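Local coordinates for protein pectate lyase (Bacillus, PDB 3VMV) that probably cleaves pectate (polygalacturonate) as a secreted polysaccharide lyase of family 1, built on a parallel beta-helix, at residues 112-117 with 140-145; 119-124 with 151-156; 175-180 with 205-210; 227-232 with 266-271. All blocks are in the same frame, centred on the assembly; numbering follows the deposited sequence.

Contact 1. Residues 112-117 with 140-145; sequences IHHVRE and YSEFPG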
loop_
_atom_site.group_PDB
_atom_site.type_symbol
_atom_site.label_atom_id
_atom_site.label_comp_id
_atom_site.label_asym_id
_atom_site.label_seq_id
_atom_site.Cartn_x
_atom_site.Cartn_y
_atom_site.Cartn_z
ATOM N N ILE A 112 4.952 -9.794 4.274
ATOM C CA ILE A 112 5.691 -9.902 3.004
ATOM C C ILE A 112 6.929 -9.076 3.170
ATOM O O ILE A 112 6.841 -7.851 3.468
ATOM C CB ILE A 112 4.865 -9.349 1.813
ATOM C CG1 ILE A 112 3.489 -10.047 1.756
ATOM C CG2 ILE A 112 5.671 -9.562 0.489
ATOM C CD1 ILE A 112 2.654 -9.636 0.544
ATOM N N HIS A 113 8.099 -9.681 2.963
ATOM C CA HIS A 113 9.291 -8.975 3.352
ATOM C C HIS A 113 10.547 -9.412 2.597
ATOM O O HIS A 113 10.623 -10.472 2.014
ATOM C CB HIS A 113 9.501 -9.140 4.874
ATOM C CG HIS A 113 9.774 -10.560 5.285
ATOM N ND1 HIS A 113 11.053 -11.056 5.439
ATOM C CD2 HIS A 113 8.939 -11.590 5.572
ATOM C CE1 HIS A 113 10.996 -12.328 5.799
ATOM N NE2 HIS A 113 9.724 -12.682 5.882
ATOM N N HIS A 114 11.509 -8.495 2.601
ATOM C CA HIS A 114 12.819 -8.692 1.980
ATOM C C HIS A 114 12.634 -9.076 0.516
ATOM O O HIS A 114 13.339 -9.966 0.015
ATOM C CB HIS A 114 13.688 -9.706 2.731
ATOM C CG HIS A 114 14.063 -9.240 4.096
ATOM N ND1 HIS A 114 13.271 -9.472 5.204
ATOM C CD2 HIS A 114 15.113 -8.503 4.525
ATOM C CE1 HIS A 114 13.850 -8.935 6.269
ATOM N NE2 HIS A 114 14.977 -8.355 5.888
ATOM N N VAL A 115 11.747 -8.353 -0.172
ATOM C CA VAL A 115 11.490 -8.657 -1.582
ATOM C C VAL A 115 12.501 -7.912 -2.446
ATOM O O VAL A 115 12.435 -6.697 -2.591
ATOM C CB VAL A 115 10.056 -8.312 -1.984
ATOM C CG1 VAL A 115 9.754 -8.812 -3.444
ATOM C CG2 VAL A 115 9.080 -9.025 -1.012
ATOM N N ARG A 116 13.453 -8.644 -3.014
ATOM C CA ARG A 116 14.419 -8.086 -3.961
ATOM C C ARG A 116 14.122 -8.522 -5.412
ATOM O O ARG A 116 14.186 -7.710 -6.342
ATOM C CB ARG A 116 15.847 -8.507 -3.602
ATOM C CG ARG A 116 16.839 -8.148 -4.704
ATOM C CD ARG A 116 18.273 -8.099 -4.234
ATOM N NE ARG A 116 19.172 -7.947 -5.382
ATOM C CZ ARG A 116 19.402 -6.812 -6.048
ATOM N NH1 ARG A 116 18.843 -5.663 -5.695
ATOM N NH2 ARG A 116 20.233 -6.824 -7.085
ATOM N N GLU A 117 13.822 -9.808 -5.594
ATOM C CA GLU A 117 13.564 -10.350 -6.948
ATOM C C GLU A 117 12.170 -9.985 -7.470
ATOM O O GLU A 117 11.342 -9.459 -6.737
ATOM C CB GLU A 117 13.791 -11.854 -6.950
ATOM C CG GLU A 117 15.230 -12.219 -6.598
ATOM C CD GLU A 117 15.474 -13.711 -6.609
ATOM O OE1 GLU A 117 15.072 -14.367 -7.597
ATOM O OE2 GLU A 117 16.064 -14.230 -5.632
ATOM N N TYR A 140 8.169 -5.232 5.245
ATOM C CA TYR A 140 9.425 -4.702 5.775
ATOM C C TYR A 140 10.605 -5.196 4.944
ATOM O O TYR A 140 10.455 -6.160 4.185
ATOM C CB TYR A 140 9.598 -5.064 7.261
ATOM C CG TYR A 140 9.459 -6.516 7.633
ATOM C CD1 TYR A 140 10.588 -7.343 7.752
ATOM C CD2 TYR A 140 8.206 -7.060 7.899
ATOM C CE1 TYR A 140 10.468 -8.648 8.153
ATOM C CE2 TYR A 140 8.076 -8.402 8.286
ATOM C CZ TYR A 140 9.221 -9.171 8.412
ATOM O OH TYR A 140 9.168 -10.512 8.764
ATOM N N SER A 141 11.756 -4.557 5.104
ATOM C CA SER A 141 13.006 -5.121 4.564
ATOM C C SER A 141 14.115 -4.749 5.537
ATOM O O SER A 141 14.096 -5.268 6.658
ATOM C CB SER A 141 13.275 -4.727 3.095
ATOM O OG SER A 141 13.555 -3.357 2.922
ATOM N N GLU A 142 15.051 -3.863 5.161
ATOM C CA GLU A 142 15.998 -3.339 6.135
ATOM C C GLU A 142 16.180 -1.850 5.884
ATOM O O GLU A 142 16.174 -1.406 4.720
ATOM C CB GLU A 142 17.371 -4.020 5.990
ATOM C CG GLU A 142 17.408 -5.521 6.127
ATOM C CD GLU A 142 17.112 -6.030 7.533
ATOM O OE1 GLU A 142 17.243 -5.266 8.518
ATOM O OE2 GLU A 142 16.780 -7.240 7.670
ATOM N N PHE A 143 16.388 -1.086 6.954
ATOM C CA PHE A 143 16.785 0.316 6.833
ATOM C C PHE A 143 17.644 0.649 8.058
ATOM O O PHE A 143 17.163 0.540 9.186
ATOM C CB PHE A 143 15.589 1.246 6.787
ATOM C CG PHE A 143 15.975 2.686 6.783
ATOM C CD1 PHE A 143 16.627 3.254 5.687
ATOM C CD2 PHE A 143 15.741 3.462 7.900
ATOM C CE1 PHE A 143 17.048 4.539 5.688
ATOM C CE2 PHE A 143 16.137 4.807 7.904
ATOM C CZ PHE A 143 16.806 5.331 6.806
ATOM N N PRO A 144 18.882 1.117 7.844
ATOM C CA PRO A 144 19.484 1.415 6.539
ATOM C C PRO A 144 20.030 0.173 5.842
ATOM O O PRO A 144 20.423 0.244 4.658
ATOM C CB PRO A 144 20.660 2.362 6.905
ATOM C CG PRO A 144 21.014 1.970 8.256
ATOM C CD PRO A 144 19.677 1.703 8.943
ATOM N N GLY A 145 20.082 -0.943 6.553
ATOM C CA GLY A 145 20.651 -2.154 5.983
ATOM C C GLY A 145 22.073 -1.922 5.492
ATOM O O GLY A 145 22.879 -1.294 6.197
HETATM O O HOH W 1 10.140 -6.237 0.918
#
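His113 and Tyr140 both turn CG into the position between the backbone N and the carbonyl carbon (chi1 65° and 53°), and their side chains lie side by side, pointing the same way. The two residues form a parallel beta bridge between successive coils of the beta-helix. Although the ring planes are only 6° apart, the rings are slid so far that they barely overlap. His113 CB sits over the centre of the Tyr140 ring, 3.4 Å from its centroid, while Tyr140 OH comes over the rim of the imidazole, 3.4 Å from His113 CD2. An alanine at Tyr140 would probably open a gap beside His113, leaving its CB and one imidazole face without this aromatic neighbour. The backbone pairing ends with His114 N donating to Tyr140 O at 3.0 Å. Ser141 CA lies over the centre of the His114 ring, 4.0 Å from the centroid. Both imidazoles are gripped at two nitrogens: His113 NE2 bonds Glu91, and the two ND1 atoms share a hydrogen bond of 2.7 Å lying in both ring planes. His114 NE2 donates almost straight to Glu142 OE2 at 2.8 Å, meeting the anti side of that oxygen from out of the carboxylate plane.

Contact 2. Residues 119-124 with 151-156; sequences EGTAIE and YYDGLV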
loop_
_atom_site.group_PDB
_atom_site.type_symbol
_atom_site.label_atom_id
_atom_site.label_comp_id
_atom_site.label_asym_id
_atom_site.label_seq_id
_atom_site.Cartn_x
_atom_site.Cartn_y
_atom_site.Cartn_z
ATOM N N GLU A 119 9.512 -7.721 -9.054
ATOM C CA GLU A 119 9.482 -6.261 -9.060
ATOM C C GLU A 119 10.297 -5.705 -7.891
ATOM O O GLU A 119 10.502 -4.496 -7.811
ATOM C CB GLU A 119 8.041 -5.735 -8.905
ATOM C CG GLU A 119 7.052 -6.189 -9.979
ATOM C CD GLU A 119 7.223 -5.440 -11.299
ATOM O OE1 GLU A 119 8.070 -4.500 -11.368
ATOM O OE2 GLU A 119 6.503 -5.790 -12.288
ATOM N N GLY A 120 10.719 -6.569 -6.965
ATOM C CA GLY A 120 11.388 -6.116 -5.754
ATOM C C GLY A 120 10.431 -5.383 -4.821
ATOM O O GLY A 120 10.841 -4.557 -3.987
ATOM N N THR A 121 9.156 -5.707 -4.949
ATOM C CA THR A 121 8.121 -4.965 -4.234
ATOM C C THR A 121 7.149 -5.928 -3.564
ATOM O O THR A 121 6.755 -6.941 -4.154
ATOM C CB THR A 121 7.383 -4.065 -5.238
ATOM O OG1 THR A 121 8.295 -3.041 -5.701
ATOM C CG2 THR A 121 6.165 -3.381 -4.599
ATOM N N ALA A 122 6.755 -5.636 -2.323
ATOM C CA ALA A 122 5.925 -6.593 -1.584
ATOM C C ALA A 122 4.530 -6.741 -2.236
ATOM O O ALA A 122 4.062 -7.859 -2.421
ATOM C CB ALA A 122 5.803 -6.202 -0.092
ATOM N N ILE A 123 3.855 -5.621 -2.531
ATOM C CA ILE A 123 2.631 -5.696 -3.324
ATOM C C ILE A 123 2.677 -4.614 -4.377
ATOM O O ILE A 123 2.745 -3.431 -4.058
ATOM C CB ILE A 123 1.369 -5.518 -2.489
ATOM C CG1 ILE A 123 1.344 -6.543 -1.364
ATOM C CG2 ILE A 123 0.112 -5.701 -3.380
ATOM C CD1 ILE A 123 0.107 -6.409 -0.408
ATOM N N GLU A 124 2.644 -5.018 -5.646
ATOM C CA GLU A 124 2.531 -4.095 -6.758
ATOM C C GLU A 124 1.122 -4.136 -7.294
ATOM O O GLU A 124 0.645 -5.218 -7.651
ATOM C CB GLU A 124 3.529 -4.450 -7.872
ATOM C CG GLU A 124 3.195 -3.627 -9.169
ATOM C CD GLU A 124 4.311 -3.471 -10.213
ATOM O OE1 GLU A 124 5.244 -2.642 -10.027
ATOM O OE2 GLU A 124 4.225 -4.135 -11.272
ATOM N N TYR A 151 18.376 -1.715 -3.217
ATOM C CA TYR A 151 18.591 -3.178 -3.157
ATOM C C TYR A 151 17.246 -3.877 -3.142
ATOM O O TYR A 151 17.028 -4.847 -3.888
ATOM C CB TYR A 151 19.430 -3.557 -1.935
ATOM C CG TYR A 151 19.811 -5.020 -1.867
ATOM C CD1 TYR A 151 20.943 -5.481 -2.503
ATOM C CD2 TYR A 151 19.019 -5.934 -1.174
ATOM C CE1 TYR A 151 21.301 -6.818 -2.440
ATOM C CE2 TYR A 151 19.358 -7.256 -1.103
ATOM C CZ TYR A 151 20.509 -7.694 -1.733
ATOM O OH TYR A 151 20.848 -9.024 -1.652
ATOM N N TYR A 152 16.368 -3.403 -2.249
ATOM C CA TYR A 152 14.944 -3.712 -2.308
ATOM C C TYR A 152 14.262 -2.561 -3.004
ATOM O O TYR A 152 14.783 -1.412 -2.980
ATOM C CB TYR A 152 14.385 -3.889 -0.885
ATOM C CG TYR A 152 15.148 -4.945 -0.096
ATOM C CD1 TYR A 152 15.027 -6.300 -0.405
ATOM C CD2 TYR A 152 15.987 -4.562 0.956
ATOM C CE1 TYR A 152 15.750 -7.261 0.312
ATOM C CE2 TYR A 152 16.707 -5.511 1.679
ATOM C CZ TYR A 152 16.574 -6.842 1.362
ATOM O OH TYR A 152 17.320 -7.777 2.078
ATOM N N ASP A 153 13.089 -2.825 -3.595
ATOM C CA ASP A 153 12.340 -1.737 -4.244
ATOM C C ASP A 153 11.223 -1.246 -3.323
ATOM O O ASP A 153 11.522 -0.622 -2.309
ATOM C CB ASP A 153 11.847 -2.164 -5.640
ATOM C CG ASP A 153 11.476 -0.979 -6.544
ATOM O OD1 ASP A 153 11.564 0.186 -6.119
ATOM O OD2 ASP A 153 11.105 -1.236 -7.725
ATOM N N GLY A 154 9.962 -1.438 -3.673
ATOM C CA GLY A 154 8.903 -0.867 -2.829
ATOM C C GLY A 154 8.281 -1.799 -1.818
ATOM O O GLY A 154 8.501 -2.996 -1.839
ATOM N N LEU A 155 7.463 -1.249 -0.928
ATOM C CA LEU A 155 6.643 -2.105 -0.123
ATOM C C LEU A 155 5.274 -2.241 -0.737
ATOM O O LEU A 155 4.899 -3.345 -1.116
ATOM C CB LEU A 155 6.571 -1.632 1.339
ATOM C CG LEU A 155 7.916 -1.827 2.074
ATOM C CD1 LEU A 155 7.759 -1.395 3.520
ATOM C CD2 LEU A 155 8.427 -3.282 1.997
ATOM N N VAL A 156 4.522 -1.156 -0.862
ATOM C CA VAL A 156 3.259 -1.229 -1.613
ATOM C C VAL A 156 3.234 -0.131 -2.636
ATOM O O VAL A 156 3.265 1.071 -2.277
ATOM C CB VAL A 156 1.984 -1.093 -0.733
ATOM C CG1 VAL A 156 0.719 -0.962 -1.633
ATOM C CG2 VAL A 156 1.855 -2.309 0.218
HETATM O O HOH W 2 9.052 -2.454 -9.710
HETATM O O HOH W 3 10.807 -4.608 -1.138
#
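Asp153 presses its side chain against the turn at Gly120, where residues 119-124 enter a strand of the parallel beta-helix. Its CB lies 3.1 Å from Gly120 O, the same carbonyl that accepts a hydrogen bond from Asp153 N at 2.9 Å. CG, anti to the backbone N (chi1 -161°), passes near Thr121 OG1. At the tip, OD2 comes within 3.3 Å of Glu119 O, two acceptors that cannot bond each other, and OD1 forms a salt bridge with Lys177 of the following coil. A water lies within hydrogen-bonding reach of both carboxylates, 3.1 Å from Asp153 OD2 and 2.8 Å from Glu119 OE1. The pairing continues along the chains: Gly154 N donates to Thr121 OG1 at 3.1 Å, Gly154 O accepts from Ala122 N, and Ile123 N meets Leu155 O at 2.9 Å. Ile123 and Val156 complete the join as a parallel beta bridge, with Ile123 CB packed on Val156 CG2. Glu119 pairs with Arg98, just as Asp153 does with Lys177. With Glu119 OE1 and Asp153 OD2 5.8 Å apart, the two acidic groups would probably repel each other, a cost that these two basic partners are likely to offset.

Contact 3. Residues 175-180 with 205-210; sequences HWKTML and NSRVPL. With SO4 (sulfate ion), chain C.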
loop_
_atom_site.group_PDB
_atom_site.type_symbol
_atom_site.label_atom_id
_atom_site.label_comp_id
_atom_site.label_asym_id
_atom_site.label_seq_id
_atom_site.Cartn_x
_atom_site.Cartn_y
_atom_site.Cartn_z
ATOM N N HIS A 175 12.564 0.130 6.044
ATOM C CA HIS A 175 12.618 0.099 4.586
ATOM C C HIS A 175 13.003 1.472 4.067
ATOM O O HIS A 175 12.722 2.473 4.687
ATOM C CB HIS A 175 11.228 -0.279 4.072
ATOM C CG HIS A 175 11.206 -0.676 2.635
ATOM N ND1 HIS A 175 10.870 0.178 1.609
ATOM C CD2 HIS A 175 11.478 -1.871 2.063
ATOM C CE1 HIS A 175 10.943 -0.483 0.462
ATOM N NE2 HIS A 175 11.343 -1.714 0.714
ATOM N N TRP A 176 13.599 1.531 2.881
ATOM C CA TRP A 176 13.940 2.789 2.279
ATOM C C TRP A 176 12.762 3.398 1.481
ATOM O O TRP A 176 12.202 4.398 1.938
ATOM C CB TRP A 176 15.151 2.634 1.346
ATOM C CG TRP A 176 16.485 2.416 2.025
ATOM C CD1 TRP A 176 17.016 1.228 2.465
ATOM C CD2 TRP A 176 17.482 3.401 2.249
ATOM N NE1 TRP A 176 18.281 1.437 2.973
ATOM C CE2 TRP A 176 18.588 2.762 2.857
ATOM C CE3 TRP A 176 17.538 4.786 2.023
ATOM C CZ2 TRP A 176 19.747 3.457 3.228
ATOM C CZ3 TRP A 176 18.694 5.475 2.379
ATOM C CH2 TRP A 176 19.789 4.794 2.967
ATOM N N LYS A 177 12.391 2.802 0.336
ATOM C CA LYS A 177 11.431 3.422 -0.599
ATOM C C LYS A 177 10.038 2.831 -0.387
ATOM O O LYS A 177 9.658 1.827 -1.003
ATOM C CB LYS A 177 11.876 3.240 -2.058
ATOM C CG LYS A 177 13.312 3.673 -2.331
ATOM C CD LYS A 177 13.691 3.400 -3.823
ATOM C CE LYS A 177 13.693 1.908 -4.161
ATOM N NZ LYS A 177 14.148 1.765 -5.604
ATOM N N THR A 178 9.265 3.441 0.507
ATOM C CA THR A 178 8.127 2.700 1.083
ATOM C C THR A 178 6.939 2.457 0.134
ATOM O O THR A 178 6.568 1.296 -0.088
ATOM C CB THR A 178 7.654 3.376 2.372
ATOM O OG1 THR A 178 8.791 3.744 3.172
ATOM C CG2 THR A 178 6.806 2.424 3.232
ATOM N N MET A 179 6.358 3.522 -0.421
ATOM C CA MET A 179 5.124 3.406 -1.197
ATOM C C MET A 179 5.091 4.398 -2.323
ATOM O O MET A 179 5.367 5.596 -2.132
ATOM C CB MET A 179 3.923 3.724 -0.313
ATOM C CG MET A 179 3.732 2.748 0.806
ATOM S SD MET A 179 2.226 3.048 1.769
ATOM C CE MET A 179 2.444 4.741 2.322
ATOM N N LEU A 180 4.733 3.933 -3.521
ATOM C CA LEU A 180 4.572 4.813 -4.679
ATOM C C LEU A 180 3.092 4.852 -5.085
ATOM O O LEU A 180 2.379 3.814 -4.997
ATOM C CB LEU A 180 5.408 4.211 -5.833
ATOM C CG LEU A 180 5.981 4.839 -7.073
ATOM C CD1 LEU A 180 6.965 5.937 -6.681
ATOM C CD2 LEU A 180 6.664 3.750 -7.907
ATOM N N ASN A 205 12.828 5.466 5.188
ATOM C CA ASN A 205 13.526 6.652 4.696
ATOM C C ASN A 205 12.609 7.668 4.002
ATOM O O ASN A 205 12.657 8.873 4.272
ATOM C CB ASN A 205 14.671 6.265 3.752
ATOM C CG ASN A 205 15.563 7.453 3.427
ATOM O OD1 ASN A 205 15.723 7.839 2.250
ATOM N ND2 ASN A 205 16.106 8.042 4.436
ATOM N N SER A 206 11.816 7.182 3.065
ATOM C CA SER A 206 11.031 8.100 2.195
ATOM C C SER A 206 9.847 7.418 1.553
ATOM O O SER A 206 9.616 6.235 1.758
ATOM C CB SER A 206 11.915 8.695 1.084
ATOM O OG SER A 206 12.224 7.697 0.117
ATOM N N ARG A 207 9.085 8.198 0.790
ATOM C CA ARG A 207 7.928 7.719 0.017
ATOM C C ARG A 207 6.836 7.179 0.911
ATOM O O ARG A 207 6.537 5.974 0.897
ATOM C CB ARG A 207 8.292 6.635 -0.995
ATOM C CG ARG A 207 9.363 7.000 -2.021
ATOM C CD ARG A 207 9.287 5.922 -3.099
ATOM N NE ARG A 207 10.278 6.141 -4.164
ATOM C CZ ARG A 207 10.507 5.251 -5.134
ATOM N NH1 ARG A 207 9.886 4.079 -5.135
ATOM N NH2 ARG A 207 11.416 5.539 -6.076
ATOM N N VAL A 208 6.237 8.061 1.707
ATOM C CA VAL A 208 5.184 7.619 2.640
ATOM C C VAL A 208 3.850 8.350 2.486
ATOM O O VAL A 208 3.339 8.959 3.451
ATOM C CB VAL A 208 5.675 7.642 4.121
ATOM C CG1 VAL A 208 4.864 6.677 4.966
ATOM C CG2 VAL A 208 7.155 7.243 4.199
ATOM N N PRO A 209 3.243 8.291 1.281
ATOM C CA PRO A 209 3.713 7.746 -0.001
ATOM C C PRO A 209 4.354 8.855 -0.863
ATOM O O PRO A 209 4.217 10.065 -0.570
ATOM C CB PRO A 209 2.410 7.288 -0.681
ATOM C CG PRO A 209 1.244 7.909 0.168
ATOM C CD PRO A 209 1.887 8.832 1.156
ATOM N N LEU A 210 4.998 8.439 -1.954
ATOM C CA LEU A 210 5.298 9.307 -3.088
ATOM C C LEU A 210 4.024 9.322 -3.934
ATOM O O LEU A 210 3.602 8.267 -4.415
ATOM C CB LEU A 210 6.488 8.760 -3.896
ATOM C CG LEU A 210 7.057 9.640 -5.004
ATOM C CD1 LEU A 210 8.333 8.978 -5.532
ATOM C CD2 LEU A 210 6.056 9.888 -6.172
HETATM S S SO4 C . 12.030 10.082 -7.196
HETATM O O1 SO4 C . 11.429 10.719 -8.393
HETATM O O2 SO4 C . 11.649 8.667 -7.174
HETATM O O3 SO4 C . 13.485 10.230 -7.251
HETATM O O4 SO4 C . 11.515 10.705 -5.963
HETATM O O HOH W 4 8.044 2.736 -3.319
HETATM O O HOH W 5 12.305 3.052 -7.527
#
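Leu180 and Leu210, bridged in parallel on adjacent coils of the beta-helix, lie side by side with their CD1 atoms 3.5 Å apart. Met179 forms a second apolar patch: its CB packs on Pro209 CB at 3.9 Å, and its CE, turned by the bend at chi3, reaches Val208 CG1 at 4.1 Å. Tyr196 and Phe201 also pack against this patch. The backbone ladder is split in two, for the register moves by one residue between the Lys177-Ser206 bridge and the Leu180-Leu210 bridge, around the cis peptide bond before Pro209. At the start of this shift Ser206 O is gripped twice, by Thr178 N and by Thr178 OG1, the latter at 3.0 Å. Arg207, extended from CG to NE, carries the contact outward. Its guanidinium is sandwiched between aliphatic groups, with Lys177 CD over one face and Leu180 CD1 over the other, the latter 3.8 Å from Arg207 NH1. A water in the guanidinium plane accepts from Arg207 NH1 at 2.9 Å and donates to Lys177 O. Lys177 NZ is drawn to Asp150 and Asp153, which probably eases its repulsion from the arginine, and a second water joins it to Arg207 NH2. A sulfate ion, probably from the crystallisation liquor and also held by Arg234, completes the polar edge: its O2 accepts a weak hydrogen bond of 3.3 Å from Arg207 NH2.

Contact 4. Residues 227-232 with 266-271; sequences NDTAIN and GWFYGS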
loop_
_atom_site.group_PDB
_atom_site.type_symbol
_atom_site.label_atom_id
_atom_site.label_comp_id
_atom_site.label_asym_id
_atom_site.label_seq_id
_atom_site.Cartn_x
_atom_site.Cartn_y
_atom_site.Cartn_z
ATOM N N ASN A 227 13.174 8.989 8.250
ATOM C CA ASN A 227 14.468 9.654 8.200
ATOM C C ASN A 227 14.528 10.868 7.295
ATOM O O ASN A 227 15.097 11.893 7.678
ATOM C CB ASN A 227 15.535 8.610 7.786
ATOM C CG ASN A 227 16.914 9.185 7.810
ATOM O OD1 ASN A 227 17.386 9.617 8.853
ATOM N ND2 ASN A 227 17.565 9.220 6.661
ATOM N N ASP A 228 13.987 10.740 6.083
ATOM C CA ASP A 228 14.115 11.841 5.136
ATOM C C ASP A 228 12.809 12.632 4.981
ATOM O O ASP A 228 12.732 13.791 5.416
ATOM C CB ASP A 228 14.688 11.352 3.804
ATOM C CG ASP A 228 15.451 12.453 3.076
ATOM O OD1 ASP A 228 16.410 13.021 3.643
ATOM O OD2 ASP A 228 15.093 12.750 1.930
ATOM N N THR A 229 11.805 12.046 4.339
ATOM C CA THR A 229 10.493 12.696 4.202
ATOM C C THR A 229 9.385 11.645 4.242
ATOM O O THR A 229 9.607 10.456 3.980
ATOM C CB THR A 229 10.350 13.439 2.865
ATOM O OG1 THR A 229 10.538 12.533 1.790
ATOM C CG2 THR A 229 11.432 14.565 2.738
ATOM N N ALA A 230 8.156 12.099 4.508
ATOM C CA ALA A 230 7.030 11.174 4.484
ATOM C C ALA A 230 6.131 11.382 3.284
ATOM O O ALA A 230 6.423 10.874 2.197
ATOM C CB ALA A 230 6.218 11.288 5.814
ATOM N N ILE A 231 5.067 12.148 3.425
ATOM C CA ILE A 231 4.117 12.331 2.290
ATOM C C ILE A 231 4.662 13.319 1.254
ATOM O O ILE A 231 4.965 14.469 1.589
ATOM C CB ILE A 231 2.800 12.876 2.832
ATOM C CG1 ILE A 231 2.229 11.958 3.909
ATOM C CG2 ILE A 231 1.776 13.051 1.675
ATOM C CD1 ILE A 231 1.103 12.607 4.706
ATOM N N ASN A 232 4.828 12.853 0.003
ATOM C CA ASN A 232 5.401 13.676 -1.034
ATOM C C ASN A 232 4.345 13.824 -2.105
ATOM O O ASN A 232 4.084 12.886 -2.825
ATOM C CB ASN A 232 6.646 12.993 -1.593
ATOM C CG ASN A 232 7.374 13.861 -2.624
ATOM O OD1 ASN A 232 6.984 14.999 -2.896
ATOM N ND2 ASN A 232 8.489 13.328 -3.177
ATOM N N GLY A 266 4.899 17.539 1.855
ATOM C CA GLY A 266 5.410 18.622 1.027
ATOM C C GLY A 266 5.699 18.096 -0.354
ATOM O O GLY A 266 5.160 17.043 -0.746
ATOM N N TRP A 267 6.547 18.831 -1.079
ATOM C CA TRP A 267 6.901 18.464 -2.444
ATOM C C TRP A 267 8.414 18.325 -2.444
ATOM O O TRP A 267 9.103 19.301 -2.134
ATOM C CB TRP A 267 6.467 19.588 -3.402
ATOM C CG TRP A 267 6.990 19.373 -4.812
ATOM C CD1 TRP A 267 7.213 18.158 -5.414
ATOM C CD2 TRP A 267 7.332 20.373 -5.783
ATOM N NE1 TRP A 267 7.684 18.348 -6.684
ATOM C CE2 TRP A 267 7.755 19.692 -6.944
ATOM C CE3 TRP A 267 7.331 21.768 -5.786
ATOM C CZ2 TRP A 267 8.186 20.363 -8.085
ATOM C CZ3 TRP A 267 7.748 22.433 -6.920
ATOM C CH2 TRP A 267 8.162 21.725 -8.060
ATOM N N PHE A 268 8.891 17.123 -2.781
ATOM C CA PHE A 268 10.314 16.785 -2.671
ATOM C C PHE A 268 10.826 16.044 -3.903
ATOM O O PHE A 268 10.074 15.337 -4.584
ATOM C CB PHE A 268 10.530 15.877 -1.455
ATOM C CG PHE A 268 9.867 16.377 -0.201
ATOM C CD1 PHE A 268 10.336 17.528 0.431
ATOM C CD2 PHE A 268 8.785 15.714 0.331
ATOM C CE1 PHE A 268 9.720 17.966 1.613
ATOM C CE2 PHE A 268 8.173 16.163 1.511
ATOM C CZ PHE A 268 8.634 17.282 2.130
ATOM N N TYR A 269 12.121 16.236 -4.167
ATOM C CA TYR A 269 12.950 15.336 -5.015
ATOM C C TYR A 269 12.799 15.519 -6.521
ATOM O O TYR A 269 13.783 15.436 -7.249
ATOM C CB TYR A 269 12.706 13.838 -4.738
ATOM C CG TYR A 269 12.795 13.417 -3.279
ATOM C CD1 TYR A 269 13.801 13.878 -2.446
ATOM C CD2 TYR A 269 11.865 12.537 -2.767
ATOM C CE1 TYR A 269 13.865 13.471 -1.108
ATOM C CE2 TYR A 269 11.901 12.132 -1.437
ATOM C CZ TYR A 269 12.906 12.591 -0.619
ATOM O OH TYR A 269 12.963 12.155 0.697
ATOM N N GLY A 270 11.587 15.716 -7.007
ATOM C CA GLY A 270 11.400 15.758 -8.446
ATOM C C GLY A 270 9.966 15.925 -8.902
ATOM O O GLY A 270 9.091 16.244 -8.097
ATOM N N SER A 271 9.739 15.670 -10.201
ATOM C CA SER A 271 8.518 16.063 -10.957
ATOM C C SER A 271 8.523 17.573 -11.245
ATOM O O SER A 271 9.168 18.344 -10.551
ATOM C CB SER A 271 7.209 15.657 -10.250
ATOM O OG SER A 271 7.094 14.245 -10.066
#
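Asn232 faces the backbone of Phe268 and pairs with it twice. Its CG stands anti to the backbone N (chi1 -175°), on the side of the loop, and there OD1 accepts from Phe268 N at 2.9 Å and ND2 donates to Phe268 O, also at 2.9 Å. In each bond the donor stands above the plane of the accepting carbonyl, while Phe268 O lies close to the amide plane of Asn232. An alanine here would probably leave Phe268 N and O without these mates and the loop freer to shift. Thr229 OG1 stands between the backbone N and the carbonyl carbon (chi1 58°), which leaves CG2 anti to that carbon and over the centre of the Phe268 ring in a CH-pi contact, while OG1 comes within 2.7 Å of Tyr269 OH. The other face of the Phe268 ring rests against Gly266, where a CB would clash with Phe268 CZ. Tyr269 meets Asp228 tip to tip, the carboxylate and ring planes only 9° apart. Tyr269 OH donates to Asp228 OD2 at 2.5 Å on its anti lone pair, and Asp228 OD1 forms a salt bridge with Lys262. The backbones add a parallel bridge between Asn232 and Gly266, with a weak bond from Gly266 N to Ile231 O. The whole is a junction of successive beta-helix coils, in which side chains of one coil fasten a loop leaving the next.

In the fold
All four contacts join neighbouring coils of one parallel beta-helix, each pairing segments some two to three dozen residues apart. Contacts 1 and 2 alternate along the chain, sharing the coils that carry strands 111-113 and 123-126, and their centres are 8 Å apart. Contact 3 follows, 10 Å from contact 2, which it meets through a probable backbone bond from Leu155 N to Thr178 O. Contact 4 comes last, 9 Å from contact 3 and joined to it by probable backbone bonds Val208-Ala230 and Pro209-Asn232. Contacts 2 and 4 do not touch, their nearest atoms about 11 Å apart. The contacts therefore mark successive steps of one stack of coils, with backbone bonding running from contact 2 to 3 and from 3 to 4.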